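Local coordinates for protein putative cyclohexadienyl dehydrogenase and ADH prephenate dehydrogenase (Rhizobium meliloti, PDB 4WJI) that probably catalyses the NAD(P)-dependent oxidative decarboxylation of prephenate to 4-hydroxyphenylpyruvate in tyrosine biosynthesis, and binds NADP and tyrosine, at residues I12-I15 against G16-A20; V94-G98 against S99-S103; A195-I198 against V199-D203. All coordinates share one frame; numbering follows the deposited sequence.

Contacts 1 and 2 belong to the nucleotide-binding half of the subunit and meet different parts of NADP: residues 12-20 hold the pyrophosphate and one side of the nicotinamide, while residues 94-103 reach the nicotinamide ribose and, through Ser99, the bound tyrosine. Their centres lie 15 Å apart, and they touch directly where Ile15 CG2 packs against Val97 CG2 at 3.7 Å. Contact 3, within 195-203, is a stretch of helix in the dimerization domain. Its centre is 29 Å from that of contact 1 and 28 Å from that of contact 2, with nearest atoms about 12 and 11 Å away. It faces the second subunit rather than the cofactor.

Contact 1: residues I12-I15 against G16-A20; sequences IGLI and GSSIA. With NAP (NADP nicotinamide-adenine-dinucleotide phosphate), chain B.
Ile15 stands between NADP and Ile19. Its CG1 branch lies opposite the carbonyl carbon (chi1 -59°), which carries CD1 over the face of the nicotinamide, 3.6 Å from C4N of NADP, and leaves Ile15 CG2 to meet Ile19 CD1 at 3.9 Å. With an alanine here, the nicotinamide face would probably lose its aliphatic support and Ile19 the CG2 contact. Three backbone amides grip the cofactor: Ile12 N on O3B of the adenosine ribose, Leu14 N on O1A (2.9 Å) and Ile15 N on O2N (2.9 Å). A water accepts from Gly13 N and Gly16 N and donates to O2N. This is the glycine-rich turn of a Rossmann beta-alpha-beta unit, consistent with GxGxxG: Gly13 is the N-cap of helix 14-26, and a side chain on it would run into O5B of the cofactor. Behind the turn, Ser17 OG reaches Gly13 O at 2.6 Å. Ser17 N meets that same oxygen from the opposite face of its plane. Ser18 OG lies 2.7 Å from Leu14 O, which Ser18 N joins from above the carbonyl plane. Ser18 OG is also bonded to Phe136 N, while Ile19 reaches Leu9 on strand 4-10 and Phe164.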
ATOM      1  N   ILE A  12     -12.057  19.482 -13.830  1.00  8.81           N
ATOM      2  CA  ILE A  12     -13.201  18.615 -13.592  1.00  8.92           C
ATOM      3  C   ILE A  12     -12.767  17.147 -13.682  1.00  9.39           C
ATOM      4  O   ILE A  12     -13.514  16.279 -14.119  1.00 10.45           O
ATOM      5  CB  ILE A  12     -14.386  19.013 -14.537  1.00  8.66           C
ATOM      6  CG1 ILE A  12     -15.742  18.523 -13.970  1.00 10.34           C
ATOM      7  CG2 ILE A  12     -14.113  18.634 -15.968  1.00  9.63           C
ATOM      8  CD1 ILE A  12     -16.198  19.297 -12.749  1.00 11.59           C
ATOM      9  N   GLY A  13     -11.558  16.858 -13.179  1.00  8.40           N
ATOM     10  CA  GLY A  13     -11.103  15.496 -13.073  1.00  8.90           C
ATOM     11  C   GLY A  13     -11.566  14.832 -11.768  1.00  9.21           C
ATOM     12  O   GLY A  13     -12.674  15.079 -11.290  1.00  9.29           O
ATOM     13  N   LEU A  14     -10.698  14.001 -11.176  1.00  8.10           N
ATOM     14  CA  LEU A  14     -11.109  13.280  -9.963  1.00  8.15           C
ATOM     15  C   LEU A  14     -11.645  14.237  -8.901  1.00  8.92           C
ATOM     16  O   LEU A  14     -12.740  14.054  -8.339  1.00  8.79           O
ATOM     17  CB  LEU A  14      -9.961  12.494  -9.376  1.00  9.93           C
ATOM     18  CG  LEU A  14     -10.317  11.781  -8.066  1.00 10.35           C
ATOM     19  CD1 LEU A  14     -11.245  10.605  -8.289  1.00 12.61           C
ATOM     20  CD2 LEU A  14      -9.057  11.287  -7.397  1.00 13.22           C
ATOM     21  N   ILE A  15     -10.825  15.226  -8.565  1.00  8.15           N
ATOM     22  CA  ILE A  15     -11.196  16.117  -7.439  1.00  7.96           C
ATOM     23  C   ILE A  15     -12.306  17.081  -7.812  1.00  8.57           C
ATOM     24  O   ILE A  15     -13.293  17.198  -7.097  1.00  8.63           O
ATOM     25  CB  ILE A  15      -9.950  16.831  -6.859  1.00  9.18           C
ATOM     26  CG1 ILE A  15      -8.924  15.774  -6.375  1.00 10.11           C
ATOM     27  CG2 ILE A  15     -10.360  17.818  -5.781  1.00  9.62           C
ATOM     28  CD1 ILE A  15      -9.422  14.885  -5.281  1.00 11.36           C
ATOM     29  N   GLY A  16     -12.118  17.782  -8.918  1.00  8.08           N
ATOM     30  CA  GLY A  16     -13.172  18.711  -9.334  1.00  7.22           C
ATOM     31  C   GLY A  16     -14.524  18.056  -9.558  1.00  7.25           C
ATOM     32  O   GLY A  16     -15.584  18.604  -9.158  1.00  8.19           O
ATOM     33  N   SER A  17     -14.516  16.868 -10.147  1.00  7.11           N
ATOM     34  CA  SER A  17     -15.793  16.179 -10.386  1.00  6.91           C
ATOM     35  C   SER A  17     -16.418  15.578  -9.121  1.00  7.72           C
ATOM     36  O   SER A  17     -17.644  15.375  -9.056  1.00  8.31           O
ATOM     37  CB  SER A  17     -15.689  15.107 -11.474  1.00  8.45           C
ATOM     38  OG  SER A  17     -15.050  13.947 -11.012  1.00  9.27           O
ATOM     39  N   SER A  18     -15.575  15.214  -8.154  1.00  8.06           N
ATOM     40  CA  SER A  18     -16.065  14.744  -6.870  1.00  7.74           C
ATOM     41  C   SER A  18     -16.727  15.904  -6.116  1.00  7.58           C
ATOM     42  O   SER A  18     -17.807  15.766  -5.506  1.00  8.76           O
ATOM     43  CB  SER A  18     -14.951  14.058  -6.067  1.00  8.11           C
ATOM     44  OG  SER A  18     -14.563  12.858  -6.724  1.00  8.73           O
ATOM     45  N   ILE A  19     -16.085  17.068  -6.186  1.00  8.04           N
ATOM     46  CA  ILE A  19     -16.672  18.291  -5.593  1.00  7.45           C
ATOM     47  C   ILE A  19     -17.995  18.614  -6.296  1.00  7.91           C
ATOM     48  O   ILE A  19     -19.005  18.870  -5.646  1.00  9.13           O
ATOM     49  CB  ILE A  19     -15.684  19.456  -5.670  1.00  8.00           C
ATOM     50  CG1 ILE A  19     -14.463  19.167  -4.779  1.00  8.86           C
ATOM     51  CG2 ILE A  19     -16.360  20.745  -5.320  1.00  9.97           C
ATOM     52  CD1 ILE A  19     -13.357  20.171  -4.911  1.00 11.09           C
ATOM     53  N   ALA A  20     -18.013  18.542  -7.614  1.00  8.58           N
ATOM     54  CA  ALA A  20     -19.258  18.795  -8.338  1.00  7.73           C
ATOM     55  C   ALA A  20     -20.412  17.880  -7.887  1.00  8.53           C
ATOM     56  O   ALA A  20     -21.519  18.340  -7.661  1.00  9.22           O
ATOM     57  CB  ALA A  20     -19.053  18.676  -9.839  1.00  9.89           C
TER
HETATM   58  PA  NAP B 301      -7.190  14.880 -12.975  1.00  9.98           P
HETATM   59  O1A NAP B 301      -8.257  13.907 -12.646  1.00  9.70           O
HETATM   60  O2A NAP B 301      -6.072  14.530 -13.897  1.00 12.08           O
HETATM   61  O5B NAP B 301      -7.897  16.189 -13.578  1.00  9.88           O
HETATM   62  C5B NAP B 301      -7.111  17.214 -14.174  1.00  9.47           C
HETATM   63  C4B NAP B 301      -7.949  18.429 -14.566  1.00 10.10           C
HETATM   64  O4B NAP B 301      -7.061  19.500 -14.863  1.00 11.69           O
HETATM   65  C3B NAP B 301      -8.745  18.211 -15.840  1.00 10.64           C
HETATM   66  O3B NAP B 301      -9.883  19.057 -15.879  1.00 11.07           O
HETATM   67  C2B NAP B 301      -7.804  18.691 -16.913  1.00 11.19           C
HETATM   68  O2B NAP B 301      -8.483  19.166 -18.042  1.00 11.88           O
HETATM   69  C1B NAP B 301      -7.143  19.858 -16.231  1.00 11.48           C
HETATM   70  N9A NAP B 301      -5.800  20.268 -16.723  1.00 12.61           N
HETATM   71  C8A NAP B 301      -4.729  19.510 -16.896  1.00 13.22           C
HETATM   72  N7A NAP B 301      -3.667  20.169 -17.284  1.00 14.13           N
HETATM   73  C5A NAP B 301      -4.084  21.462 -17.381  1.00 13.46           C
HETATM   74  C6A NAP B 301      -3.431  22.653 -17.758  1.00 15.24           C
HETATM   75  N6A NAP B 301      -2.133  22.652 -18.118  1.00 18.05           N
HETATM   76  N1A NAP B 301      -4.135  23.764 -17.717  1.00 15.56           N
HETATM   77  C2A NAP B 301      -5.404  23.731 -17.349  1.00 14.85           C
HETATM   78  N3A NAP B 301      -6.105  22.670 -16.994  1.00 12.45           N
HETATM   79  C4A NAP B 301      -5.410  21.540 -17.027  1.00 11.91           C
HETATM   80  O3  NAP B 301      -6.552  15.491 -11.639  1.00  9.65           O
HETATM   81  PN  NAP B 301      -7.026  15.543 -10.114  1.00  9.02           P
HETATM   82  O1N NAP B 301      -6.645  14.269  -9.549  1.00 10.72           O
HETATM   83  O2N NAP B 301      -8.409  16.007 -10.010  1.00  8.45           O
HETATM   84  O5D NAP B 301      -6.004  16.632  -9.501  1.00  9.10           O
HETATM   85  C5D NAP B 301      -6.258  18.013  -9.546  1.00  9.13           C
HETATM   86  C4D NAP B 301      -5.506  18.686  -8.401  1.00  9.38           C
HETATM   87  O4D NAP B 301      -5.888  18.062  -7.192  1.00  9.63           O
HETATM   88  C3D NAP B 301      -4.017  18.532  -8.482  1.00  9.77           C
HETATM   89  O3D NAP B 301      -3.388  19.745  -8.103  1.00 11.12           O
HETATM   90  C2D NAP B 301      -3.690  17.430  -7.503  1.00 10.00           C
HETATM   91  O2D NAP B 301      -2.391  17.601  -6.995  1.00 11.47           O
HETATM   92  C1D NAP B 301      -4.751  17.714  -6.441  1.00  9.37           C
HETATM   93  N1N NAP B 301      -5.188  16.553  -5.649  1.00  8.39           N
HETATM   94  C2N NAP B 301      -5.252  15.337  -6.196  1.00  7.59           C
HETATM   95  C3N NAP B 301      -5.656  14.249  -5.460  1.00  7.74           C
HETATM   96  C7N NAP B 301      -5.724  12.842  -6.007  1.00  8.91           C
HETATM   97  O7N NAP B 301      -5.754  11.921  -5.237  1.00 10.31           O
HETATM   98  N7N NAP B 301      -5.751  12.694  -7.313  1.00  7.99           N
HETATM   99  C4N NAP B 301      -6.005  14.452  -4.151  1.00  7.92           C
HETATM  100  C5N NAP B 301      -5.952  15.718  -3.629  1.00  7.21           C
HETATM  101  C6N NAP B 301      -5.509  16.772  -4.381  1.00  7.93           C
HETATM  102  P2B NAP B 301      -8.532  18.327 -19.414  1.00 12.72           P
HETATM  103  O1X NAP B 301      -8.863  16.920 -19.042  1.00 13.72           O
HETATM  104  O2X NAP B 301      -9.623  19.007 -20.190  1.00 15.17           O
HETATM  105  O3X NAP B 301      -7.179  18.395 -20.095  1.00 15.47           O
HETATM  106  O   HOH W   1      -9.940  17.980 -11.052  1.00  8.58           O

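Contact 2: residues V94-G98 against S99-S103; sequences VTDVG and STKGS. With NAP (NADP nicotinamide-adenine-dinucleotide phosphate), chain B; TYR (tyrosine), chain C.
Lys101 folds its side chain back over the turn, kinked three times along its length, to bring NZ onto Asp96. The salt bridge is short, Lys101 NZ to Asp96 OD2 2.7 Å, and uses the syn lone pair of that oxygen. The same OD2 is met from above the carboxylate plane by Gly98 N at 2.9 Å, which closes an Asx turn. Gly98 O and Thr100 O each lie 3.0 Å from Lys101 NZ, so the buried ammonium ties the Asp96 carboxylate to two carbonyls of the turn. Gly121 of strand 117-123 adds its O as a fourth oxygen around NZ, whose three protons must be shared, while its N meets Asp96 OD1. Beyond this tight core the segment is looser: Gly102 and Ser103, at the start of helix 102-108, are partly exposed, and Ser103 OG shares a hydrogen bond of 2.9 Å with Thr100 OG1. At the cofactor side, Ser99 OG bridges two ligands, with 2.6 Å to O2D of NADP and 2.7 Å to OH of the bound tyrosine. The whole is a strand-to-helix turn of the Rossmann domain, bringing a serine to where nicotinamide ribose and tyrosine meet.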
ATOM      1  N   VAL A  94     -11.485  32.677  -4.195  1.00  9.31           N
ATOM      2  CA  VAL A  94     -10.745  31.777  -5.047  1.00  8.63           C
ATOM      3  C   VAL A  94     -10.016  30.781  -4.182  1.00  7.93           C
ATOM      4  O   VAL A  94      -9.304  31.164  -3.248  1.00  9.75           O
ATOM      5  CB  VAL A  94      -9.720  32.511  -5.948  1.00 10.19           C
ATOM      6  CG1 VAL A  94      -8.923  31.519  -6.780  1.00 13.04           C
ATOM      7  CG2 VAL A  94     -10.423  33.447  -6.868  1.00 13.97           C
ATOM      8  N   THR A  95     -10.223  29.484  -4.462  1.00  8.50           N
ATOM      9  CA  THR A  95      -9.558  28.420  -3.711  1.00  8.63           C
ATOM     10  C   THR A  95      -9.018  27.390  -4.703  1.00  8.56           C
ATOM     11  O   THR A  95      -9.269  27.428  -5.897  1.00 10.37           O
ATOM     12  CB  THR A  95     -10.511  27.760  -2.661  1.00 11.17           C
ATOM     13  OG1 THR A  95      -9.757  26.919  -1.788  1.00 12.80           O
ATOM     14  CG2 THR A  95     -11.595  26.955  -3.322  1.00 10.36           C
ATOM     15  N   ASP A  96      -8.200  26.526  -4.194  1.00 11.56           N
ATOM     16  CA  ASP A  96      -7.654  25.460  -4.967  1.00 11.32           C
ATOM     17  C   ASP A  96      -7.617  24.212  -4.131  1.00 14.20           C
ATOM     18  O   ASP A  96      -8.039  24.144  -2.940  1.00 15.26           O
ATOM     19  CB  ASP A  96      -6.246  25.827  -5.450  1.00 12.78           C
ATOM     20  CG  ASP A  96      -5.192  25.551  -4.386  1.00 18.78           C
ATOM     21  OD1 ASP A  96      -5.378  26.088  -3.281  1.00 16.59           O
ATOM     22  OD2 ASP A  96      -4.185  24.776  -4.620  1.00 16.67           O
ATOM     23  N   VAL A  97      -7.205  23.158  -4.758  1.00  9.46           N
ATOM     24  CA  VAL A  97      -7.115  21.857  -4.077  1.00  8.99           C
ATOM     25  C   VAL A  97      -5.729  21.195  -4.243  1.00  9.01           C
ATOM     26  O   VAL A  97      -5.579  20.007  -4.008  1.00 10.40           O
ATOM     27  CB  VAL A  97      -8.196  20.921  -4.621  1.00  9.20           C
ATOM     28  CG1 VAL A  97      -9.582  21.436  -4.273  1.00 10.99           C
ATOM     29  CG2 VAL A  97      -8.063  20.694  -6.123  1.00  9.49           C
ATOM     30  N   GLY A  98      -4.746  21.938  -4.720  1.00  8.55           N
ATOM     31  CA  GLY A  98      -3.422  21.407  -5.037  1.00  8.16           C
ATOM     32  C   GLY A  98      -2.707  20.668  -3.911  1.00  8.50           C
ATOM     33  O   GLY A  98      -2.829  21.001  -2.716  1.00 10.33           O
ATOM     34  N   SER A  99      -1.930  19.651  -4.307  1.00  9.63           N
ATOM     35  CA  SER A  99      -1.189  18.820  -3.406  1.00 11.21           C
ATOM     36  C   SER A  99       0.049  19.482  -2.772  1.00  9.91           C
ATOM     37  O   SER A  99       0.657  18.927  -1.850  1.00 11.38           O
ATOM     38  CB  SER A  99      -0.799  17.529  -4.141  1.00 11.49           C
ATOM     39  OG  SER A  99      -1.953  16.785  -4.529  1.00 10.77           O
ATOM     40  N   THR A 100       0.457  20.603  -3.347  1.00 10.93           N
ATOM     41  CA  THR A 100       1.451  21.530  -2.820  1.00 10.46           C
ATOM     42  C   THR A 100       0.759  22.877  -2.567  1.00 11.16           C
ATOM     43  O   THR A 100      -0.252  23.182  -3.198  1.00 13.02           O
ATOM     44  CB  THR A 100       2.673  21.713  -3.767  1.00 12.98           C
ATOM     45  OG1 THR A 100       2.282  22.452  -4.908  1.00 15.68           O
ATOM     46  CG2 THR A 100       3.196  20.403  -4.236  1.00 14.87           C
ATOM     47  N   LYS A 101       1.294  23.674  -1.641  1.00  9.37           N
ATOM     48  CA  LYS A 101       0.662  24.973  -1.347  1.00 10.74           C
ATOM     49  C   LYS A 101       1.593  26.181  -1.528  1.00 10.23           C
ATOM     50  O   LYS A 101       1.167  27.227  -1.971  1.00 11.94           O
ATOM     51  CB  LYS A 101       0.046  24.947   0.056  1.00 11.06           C
ATOM     52  CG  LYS A 101      -1.148  23.988   0.238  1.00 12.40           C
ATOM     53  CD  LYS A 101      -2.530  24.582   0.021  1.00 15.32           C
ATOM     54  CE  LYS A 101      -2.829  25.004  -1.375  1.00 14.79           C
ATOM     55  NZ  LYS A 101      -2.995  23.955  -2.382  1.00 15.04           N
ATOM     56  N   GLY A 102       2.857  26.076  -1.098  1.00 10.36           N
ATOM     57  CA  GLY A 102       3.768  27.224  -1.209  1.00 11.35           C
ATOM     58  C   GLY A 102       3.894  27.692  -2.635  1.00 10.03           C
ATOM     59  O   GLY A 102       3.841  28.902  -2.938  1.00 11.88           O
ATOM     60  N   SER A 103       4.066  26.736  -3.534  1.00 10.72           N
ATOM     61  CA  SER A 103       4.193  27.029  -4.948  1.00 11.77           C
ATOM     62  C   SER A 103       2.940  27.636  -5.531  1.00 11.11           C
ATOM     63  O   SER A 103       3.004  28.586  -6.325  1.00 12.93           O
ATOM     64  CB  SER A 103       4.590  25.810  -5.789  1.00 14.39           C
ATOM     65  OG  SER A 103       3.530  24.845  -5.849  1.00 15.58           O
TER
HETATM   66  PA  NAP B 301      -7.190  14.880 -12.975  1.00  9.98           P
HETATM   67  O1A NAP B 301      -8.257  13.907 -12.646  1.00  9.70           O
HETATM   68  O2A NAP B 301      -6.072  14.530 -13.897  1.00 12.08           O
HETATM   69  O5B NAP B 301      -7.897  16.189 -13.578  1.00  9.88           O
HETATM   70  C5B NAP B 301      -7.111  17.214 -14.174  1.00  9.47           C
HETATM   71  C4B NAP B 301      -7.949  18.429 -14.566  1.00 10.10           C
HETATM   72  O4B NAP B 301      -7.061  19.500 -14.863  1.00 11.69           O
HETATM   73  C3B NAP B 301      -8.745  18.211 -15.840  1.00 10.64           C
HETATM   74  O3B NAP B 301      -9.883  19.057 -15.879  1.00 11.07           O
HETATM   75  C2B NAP B 301      -7.804  18.691 -16.913  1.00 11.19           C
HETATM   76  O2B NAP B 301      -8.483  19.166 -18.042  1.00 11.88           O
HETATM   77  C1B NAP B 301      -7.143  19.858 -16.231  1.00 11.48           C
HETATM   78  N9A NAP B 301      -5.800  20.268 -16.723  1.00 12.61           N
HETATM   79  C8A NAP B 301      -4.729  19.510 -16.896  1.00 13.22           C
HETATM   80  N7A NAP B 301      -3.667  20.169 -17.284  1.00 14.13           N
HETATM   81  C5A NAP B 301      -4.084  21.462 -17.381  1.00 13.46           C
HETATM   82  C6A NAP B 301      -3.431  22.653 -17.758  1.00 15.24           C
HETATM   83  N6A NAP B 301      -2.133  22.652 -18.118  1.00 18.05           N
HETATM   84  N1A NAP B 301      -4.135  23.764 -17.717  1.00 15.56           N
HETATM   85  C2A NAP B 301      -5.404  23.731 -17.349  1.00 14.85           C
HETATM   86  N3A NAP B 301      -6.105  22.670 -16.994  1.00 12.45           N
HETATM   87  C4A NAP B 301      -5.410  21.540 -17.027  1.00 11.91           C
HETATM   88  O3  NAP B 301      -6.552  15.491 -11.639  1.00  9.65           O
HETATM   89  PN  NAP B 301      -7.026  15.543 -10.114  1.00  9.02           P
HETATM   90  O1N NAP B 301      -6.645  14.269  -9.549  1.00 10.72           O
HETATM   91  O2N NAP B 301      -8.409  16.007 -10.010  1.00  8.45           O
HETATM   92  O5D NAP B 301      -6.004  16.632  -9.501  1.00  9.10           O
HETATM   93  C5D NAP B 301      -6.258  18.013  -9.546  1.00  9.13           C
HETATM   94  C4D NAP B 301      -5.506  18.686  -8.401  1.00  9.38           C
HETATM   95  O4D NAP B 301      -5.888  18.062  -7.192  1.00  9.63           O
HETATM   96  C3D NAP B 301      -4.017  18.532  -8.482  1.00  9.77           C
HETATM   97  O3D NAP B 301      -3.388  19.745  -8.103  1.00 11.12           O
HETATM   98  C2D NAP B 301      -3.690  17.430  -7.503  1.00 10.00           C
HETATM   99  O2D NAP B 301      -2.391  17.601  -6.995  1.00 11.47           O
HETATM  100  C1D NAP B 301      -4.751  17.714  -6.441  1.00  9.37           C
HETATM  101  N1N NAP B 301      -5.188  16.553  -5.649  1.00  8.39           N
HETATM  102  C2N NAP B 301      -5.252  15.337  -6.196  1.00  7.59           C
HETATM  103  C3N NAP B 301      -5.656  14.249  -5.460  1.00  7.74           C
HETATM  104  C7N NAP B 301      -5.724  12.842  -6.007  1.00  8.91           C
HETATM  105  O7N NAP B 301      -5.754  11.921  -5.237  1.00 10.31           O
HETATM  106  N7N NAP B 301      -5.751  12.694  -7.313  1.00  7.99           N
HETATM  107  C4N NAP B 301      -6.005  14.452  -4.151  1.00  7.92           C
HETATM  108  C5N NAP B 301      -5.952  15.718  -3.629  1.00  7.21           C
HETATM  109  C6N NAP B 301      -5.509  16.772  -4.381  1.00  7.93           C
HETATM  110  P2B NAP B 301      -8.532  18.327 -19.414  1.00 12.72           P
HETATM  111  O1X NAP B 301      -8.863  16.920 -19.042  1.00 13.72           O
HETATM  112  O2X NAP B 301      -9.623  19.007 -20.190  1.00 15.17           O
HETATM  113  O3X NAP B 301      -7.179  18.395 -20.095  1.00 15.47           O
HETATM  114  N   TYR C 302      -4.350   9.581  -4.534  1.00 11.03           N
HETATM  115  CA  TYR C 302      -3.900   9.069  -3.213  1.00 11.53           C
HETATM  116  C   TYR C 302      -4.408   7.667  -3.016  1.00 14.17           C
HETATM  117  O   TYR C 302      -5.044   7.155  -3.933  1.00 11.92           O
HETATM  118  CB  TYR C 302      -4.376   9.981  -2.075  1.00 11.40           C
HETATM  119  CG  TYR C 302      -3.906  11.427  -2.166  1.00  9.46           C
HETATM  120  CD1 TYR C 302      -2.842  11.821  -2.979  1.00  9.65           C
HETATM  121  CD2 TYR C 302      -4.546  12.396  -1.438  1.00  8.60           C
HETATM  122  CE1 TYR C 302      -2.441  13.145  -3.048  1.00  9.64           C
HETATM  123  CE2 TYR C 302      -4.149  13.710  -1.458  1.00  8.68           C
HETATM  124  CZ  TYR C 302      -3.119  14.103  -2.271  1.00  9.72           C
HETATM  125  OH  TYR C 302      -2.750  15.420  -2.359  1.00 10.07           O
HETATM  126  OXT TYR C 302      -4.164   7.091  -1.929  1.00 14.63           O

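Contact 3: residues A195-I198 against V199-D203; sequences AYNI and VGTAD
Residues 195-198 and 199-203 are successive turns of one alpha helix, 177-203, and their backbones are joined by a run of bonds from each carbonyl to the amide four residues on. Val199 N meets Ala195 O at 3.1 Å, nearly straight, with an N-H...O angle of 168°. Gly200 N and Ala202 N repeat the pattern on Tyr196 O and Ile198 O, and Thr201 N meets Asn197 O at 2.9 Å. Within this frame Thr201 bends its hydroxyl back along the helix: OG1 lies opposite the carbonyl carbon and beside its own amide (chi1 -58°), which brings Thr201 OG1 2.9 Å from Asn197 O. The same hydroxyl is hydrogen-bonded to OD2 of Asp256 of the second subunit, a magnesium-binding residue of this protein, and a magnesium ion lies about 6 Å from the Thr201 side chain. The side chains of Asn197 and Thr201 cross at an angle, with Asn197 ND2 4.0 Å from Thr201 OG1, but ND2 has its hydrogen-bond partner in Phe253 O of the second subunit. On another side, the Val199 CG2 methyl sits 3.3 Å from Ala195 O, the carbonyl of the preceding turn. The helix belongs to the dimerization domain and is wedged at the subunit interface: Ala195 and Ile198 pack on Phe224 of helix 221-227, while Tyr196 stacks on Phe276 of the second subunit, Asp203 forms a salt bridge with its Arg278, and Ile198 and Ala202 lie against Leu190 and Ile186 of its copy of helix 177-203.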
ATOM      1  N   ALA A 195       7.073   4.456  -3.943  1.00  9.40           N
ATOM      2  CA  ALA A 195       6.296   3.473  -4.699  1.00 10.58           C
ATOM      3  C   ALA A 195       6.687   3.467  -6.182  1.00  9.21           C
ATOM      4  O   ALA A 195       6.900   2.414  -6.767  1.00 10.95           O
ATOM      5  CB  ALA A 195       4.811   3.743  -4.563  1.00 11.10           C
ATOM      6  N   TYR A 196       6.802   4.646  -6.792  1.00  9.43           N
ATOM      7  CA  TYR A 196       7.261   4.699  -8.203  1.00  8.83           C
ATOM      8  C   TYR A 196       8.638   4.029  -8.331  1.00  9.43           C
ATOM      9  O   TYR A 196       8.908   3.307  -9.310  1.00 12.41           O
ATOM     10  CB  TYR A 196       7.353   6.146  -8.686  1.00  8.76           C
ATOM     11  CG  TYR A 196       6.024   6.761  -9.077  1.00  9.80           C
ATOM     12  CD1 TYR A 196       5.302   6.257 -10.154  1.00  9.34           C
ATOM     13  CD2 TYR A 196       5.521   7.918  -8.431  1.00 11.11           C
ATOM     14  CE1 TYR A 196       4.107   6.826 -10.543  1.00 10.47           C
ATOM     15  CE2 TYR A 196       4.333   8.505  -8.849  1.00 12.05           C
ATOM     16  CZ  TYR A 196       3.634   7.978  -9.905  1.00 12.37           C
ATOM     17  OH  TYR A 196       2.455   8.617 -10.315  1.00 13.33           O
ATOM     18  N   ASN A 197       9.503   4.264  -7.350  1.00  9.66           N
ATOM     19  CA  ASN A 197      10.858   3.753  -7.447  1.00 10.65           C
ATOM     20  C   ASN A 197      10.883   2.238  -7.356  1.00 13.29           C
ATOM     21  O   ASN A 197      11.563   1.580  -8.163  1.00 15.88           O
ATOM     22  CB  ASN A 197      11.782   4.351  -6.404  1.00 10.88           C
ATOM     23  CG  ASN A 197      13.232   4.087  -6.756  1.00 12.06           C
ATOM     24  OD1 ASN A 197      13.728   4.603  -7.778  1.00 15.24           O
ATOM     25  ND2 ASN A 197      13.910   3.292  -5.964  1.00 12.17           N
ATOM     26  N   ILE A 198      10.140   1.653  -6.421  1.00 11.58           N
ATOM     27  CA  ILE A 198      10.180   0.199  -6.312  1.00 13.48           C
ATOM     28  C   ILE A 198       9.545  -0.485  -7.522  1.00 11.15           C
ATOM     29  O   ILE A 198      10.037  -1.513  -7.957  1.00 12.65           O
ATOM     30  CB  ILE A 198       9.691  -0.294  -4.978  1.00 16.96           C
ATOM     31  CG1 ILE A 198      10.110  -1.763  -4.786  1.00 18.61           C
ATOM     32  CG2 ILE A 198       8.237  -0.135  -4.850  1.00 14.98           C
ATOM     33  CD1 ILE A 198       9.884  -2.264  -3.384  1.00 23.85           C
ATOM     34  N   VAL A 199       8.462   0.092  -8.070  1.00 10.61           N
ATOM     35  CA  VAL A 199       7.880  -0.518  -9.231  1.00 11.62           C
ATOM     36  C   VAL A 199       8.816  -0.414 -10.436  1.00 13.42           C
ATOM     37  O   VAL A 199       8.968  -1.386 -11.201  1.00 16.04           O
ATOM     38  CB  VAL A 199       6.496   0.083  -9.518  1.00 12.03           C
ATOM     39  CG1 VAL A 199       5.930  -0.508 -10.796  1.00 14.38           C
ATOM     40  CG2 VAL A 199       5.560  -0.169  -8.357  1.00 12.70           C
ATOM     41  N   GLY A 200       9.538   0.697 -10.549  1.00 12.57           N
ATOM     42  CA  GLY A 200      10.543   0.815 -11.594  1.00 14.74           C
ATOM     43  C   GLY A 200      11.676  -0.208 -11.457  1.00 14.47           C
ATOM     44  O   GLY A 200      12.159  -0.754 -12.437  1.00 17.43           O
ATOM     45  N   THR A 201      12.112  -0.437 -10.228  1.00 13.41           N
ATOM     46  CA  THR A 201      13.148  -1.410  -9.941  1.00 14.05           C
ATOM     47  C   THR A 201      12.761  -2.810 -10.460  1.00 15.60           C
ATOM     48  O   THR A 201      13.585  -3.517 -11.093  1.00 17.79           O
ATOM     49  CB  THR A 201      13.521  -1.419  -8.435  1.00 15.77           C
ATOM     50  OG1 THR A 201      13.948  -0.117  -8.053  1.00 19.40           O
ATOM     51  CG2 THR A 201      14.670  -2.409  -8.121  1.00 16.65           C
ATOM     52  N   ALA A 202      11.556  -3.236 -10.100  1.00 13.88           N
ATOM     53  CA  ALA A 202      11.068  -4.562 -10.475  1.00 14.27           C
ATOM     54  C   ALA A 202      10.965  -4.730 -12.006  1.00 17.46           C
ATOM     55  O   ALA A 202      11.279  -5.804 -12.574  1.00 23.38           O
ATOM     56  CB  ALA A 202       9.734  -4.819  -9.807  1.00 17.47           C
ATOM     57  N   ASP A 203      10.558  -3.657 -12.663  1.00 20.74           N
ATOM     58  CA  ASP A 203      10.389  -3.618 -14.117  1.00 20.84           C
ATOM     59  C   ASP A 203      11.708  -3.849 -14.857  1.00 24.35           C
ATOM     60  O   ASP A 203      11.731  -4.414 -15.960  1.00 27.57           O
ATOM     61  CB  ASP A 203       9.815  -2.246 -14.509  1.00 27.43           C
ATOM     62  CG  ASP A 203       9.356  -2.178 -15.959  1.00 36.23           C
ATOM     63  OD1 ASP A 203       8.832  -3.184 -16.483  1.00 39.96           O
ATOM     64  OD2 ASP A 203       9.510  -1.096 -16.570  1.00 50.84           O
TER